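Local coordinates for protein proteasome accessory factor B/C (PafBC) (PDB 6SJ9) that probably acts as a transcriptional regulator of the bacterial DNA damage response, pairing winged helix-turn-helix modules with WYL domains, at residues 603-607 / 618-622. Residues are numbered along the deposited sequence.
Sequences YYAER and AEVRF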
loop_
_atom_site.group_PDB
_atom_site.type_symbol
_atom_site.label_atom_id
_atom_site.label_comp_id
_atom_site.label_asym_id
_atom_site.label_seq_id
_atom_site.Cartn_x
_atom_site.Cartn_y
_atom_site.Cartn_z
ATOM N N TYR A 603 -3.507 8.547 -8.135
ATOM C CA TYR A 603 -2.360 9.441 -8.186
ATOM C C TYR A 603 -2.731 10.888 -7.861
ATOM O O TYR A 603 -1.972 11.809 -8.187
ATOM C CB TYR A 603 -1.688 9.299 -9.557
ATOM C CG TYR A 603 -0.979 7.934 -9.687
ATOM C CD1 TYR A 603 -1.696 6.787 -10.037
ATOM C CD2 TYR A 603 0.379 7.776 -9.388
ATOM C CE1 TYR A 603 -1.071 5.514 -10.129
ATOM C CE2 TYR A 603 1.014 6.500 -9.480
ATOM C CZ TYR A 603 0.274 5.379 -9.853
ATOM O OH TYR A 603 0.871 4.113 -9.941
ATOM N N TYR A 604 -3.872 11.103 -7.200
ATOM C CA TYR A 604 -4.260 12.414 -6.668
ATOM C C TYR A 604 -4.147 13.506 -7.737
ATOM O O TYR A 604 -3.533 14.545 -7.519
ATOM C CB TYR A 604 -3.439 12.793 -5.424
ATOM C CG TYR A 604 -3.098 11.600 -4.537
ATOM C CD1 TYR A 604 -4.077 10.983 -3.763
ATOM C CD2 TYR A 604 -1.810 11.065 -4.535
ATOM C CE1 TYR A 604 -3.788 9.867 -2.991
ATOM C CE2 TYR A 604 -1.504 9.952 -3.772
ATOM C CZ TYR A 604 -2.508 9.360 -2.997
ATOM O OH TYR A 604 -2.165 8.265 -2.254
ATOM N N ALA A 605 -4.758 13.267 -8.888
ATOM C CA ALA A 605 -4.618 14.172 -10.022
ATOM C C ALA A 605 -4.828 15.636 -9.635
ATOM O O ALA A 605 -5.784 15.986 -8.942
ATOM C CB ALA A 605 -5.630 13.783 -11.096
ATOM N N GLU A 606 -3.925 16.496 -10.096
ATOM C CA GLU A 606 -4.076 17.923 -9.807
ATOM C C GLU A 606 -5.293 18.494 -10.530
ATOM O O GLU A 606 -6.024 19.315 -9.972
ATOM C CB GLU A 606 -2.813 18.693 -10.220
ATOM C CG GLU A 606 -1.483 18.021 -9.823
ATOM C CD GLU A 606 -1.207 18.128 -8.330
ATOM O OE1 GLU A 606 -1.432 19.229 -7.787
ATOM O OE2 GLU A 606 -0.755 17.137 -7.706
ATOM N N ARG A 607 -5.527 18.069 -11.770
ATOM C CA ARG A 607 -6.643 18.546 -12.578
ATOM C C ARG A 607 -7.125 17.407 -13.457
ATOM O O ARG A 607 -6.330 16.583 -13.911
ATOM C CB ARG A 607 -6.266 19.710 -13.499
ATOM C CG ARG A 607 -5.837 20.997 -12.807
ATOM C CD ARG A 607 -5.809 22.176 -13.828
ATOM N NE ARG A 607 -4.847 21.959 -14.908
ATOM C CZ ARG A 607 -4.649 22.792 -15.924
ATOM N NH1 ARG A 607 -5.349 23.909 -16.024
ATOM N NH2 ARG A 607 -3.755 22.497 -16.844
ATOM N N ALA A 618 -5.936 13.903 -17.371
ATOM C CA ALA A 618 -5.541 13.980 -15.971
ATOM C C ALA A 618 -4.102 14.437 -15.864
ATOM O O ALA A 618 -3.199 13.812 -16.427
ATOM C CB ALA A 618 -5.735 12.638 -15.279
ATOM N N GLU A 619 -3.904 15.526 -15.160
ATOM C CA GLU A 619 -2.586 16.048 -14.865
ATOM C C GLU A 619 -2.144 15.514 -13.499
ATOM O O GLU A 619 -2.809 15.772 -12.494
ATOM C CB GLU A 619 -2.695 17.568 -14.867
ATOM C CG GLU A 619 -1.444 18.337 -14.835
ATOM C CD GLU A 619 -1.750 19.810 -14.889
ATOM O OE1 GLU A 619 -1.677 20.400 -15.988
ATOM O OE2 GLU A 619 -2.133 20.356 -13.828
ATOM N N VAL A 620 -1.073 14.732 -13.457
ATOM C CA VAL A 620 -0.633 14.089 -12.222
ATOM C C VAL A 620 0.856 14.351 -11.996
ATOM O O VAL A 620 1.631 14.480 -12.944
ATOM C CB VAL A 620 -0.910 12.554 -12.234
ATOM C CG1 VAL A 620 -2.387 12.283 -12.458
ATOM C CG2 VAL A 620 -0.129 11.883 -13.282
ATOM N N ARG A 621 1.267 14.323 -10.726
ATOM C CA ARG A 621 2.670 14.386 -10.337
ATOM C C ARG A 621 3.192 12.982 -10.047
ATOM O O ARG A 621 2.690 12.311 -9.149
ATOM C CB ARG A 621 2.847 15.270 -9.101
ATOM C CG ARG A 621 2.444 16.734 -9.310
ATOM C CD ARG A 621 2.326 17.492 -7.955
ATOM N NE ARG A 621 3.601 17.603 -7.215
ATOM C CZ ARG A 621 4.385 18.687 -7.207
ATOM N NH1 ARG A 621 4.046 19.772 -7.911
ATOM N NH2 ARG A 621 5.513 18.699 -6.497
ATOM N N PHE A 622 4.194 12.541 -10.804
ATOM C CA PHE A 622 4.876 11.277 -10.567
ATOM C C PHE A 622 6.157 11.545 -9.807
ATOM O O PHE A 622 6.801 12.591 -10.002
ATOM C CB PHE A 622 5.202 10.554 -11.870
ATOM C CG PHE A 622 4.063 9.790 -12.399
ATOM C CD1 PHE A 622 3.210 10.370 -13.332
ATOM C CD2 PHE A 622 3.800 8.514 -11.955
ATOM C CE1 PHE A 622 2.121 9.653 -13.818
ATOM C CE2 PHE A 622 2.719 7.795 -12.431
ATOM C CZ PHE A 622 1.871 8.358 -13.358
HETATM O O HOH W 1 -0.837 14.279 -8.778
#
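Glu-619 O accepts its hydrogen bond not from Arg-607, its partner in the antiparallel hydrogen-bonded pair, but from Glu-606 N (2.7 Å, N-H...O angle 136°), one residue earlier. The pair's other bond is regular: Glu-619 N to Arg-607 O measures 2.9 Å at 166°, and Ala-618 CA adds a CA-H...O contact to that carbonyl at 3.4 Å. Both side chains lie on one face of the sheet, where Arg-607 NH2 forms a salt bridge with Glu-619 OE1 (3.1 Å, 154°) and Arg-607 NE a weak bond to OE2 (3.3 Å). Upstream, a Schellman motif ends helix 599-602, with Tyr-604 as the positive-phi C' residue (51/52). The chain thus passes from helix into outer strand 607-610 of the four-stranded antiparallel sheet, order 2-3-1-4, consistent with the ferredoxin-like fold of the WCX domain. Where direct pairing lapses, a water bridges Tyr-603 O (2.8 Å) and Arg-621 N (2.9 Å). Ala-605 CB packs on Val-620 CG1 at 3.8 Å, and the Tyr-603 and Phe-622 rings meet obliquely, centroids 5.2 Å apart and planes at 40°; each is also edge-to-face with Phe-631 of helix 627-634. Glu-606 OE2 stays 4.4 Å from Arg-621 NE, beyond a salt bridge; that guanidinium instead pairs with Asp-585.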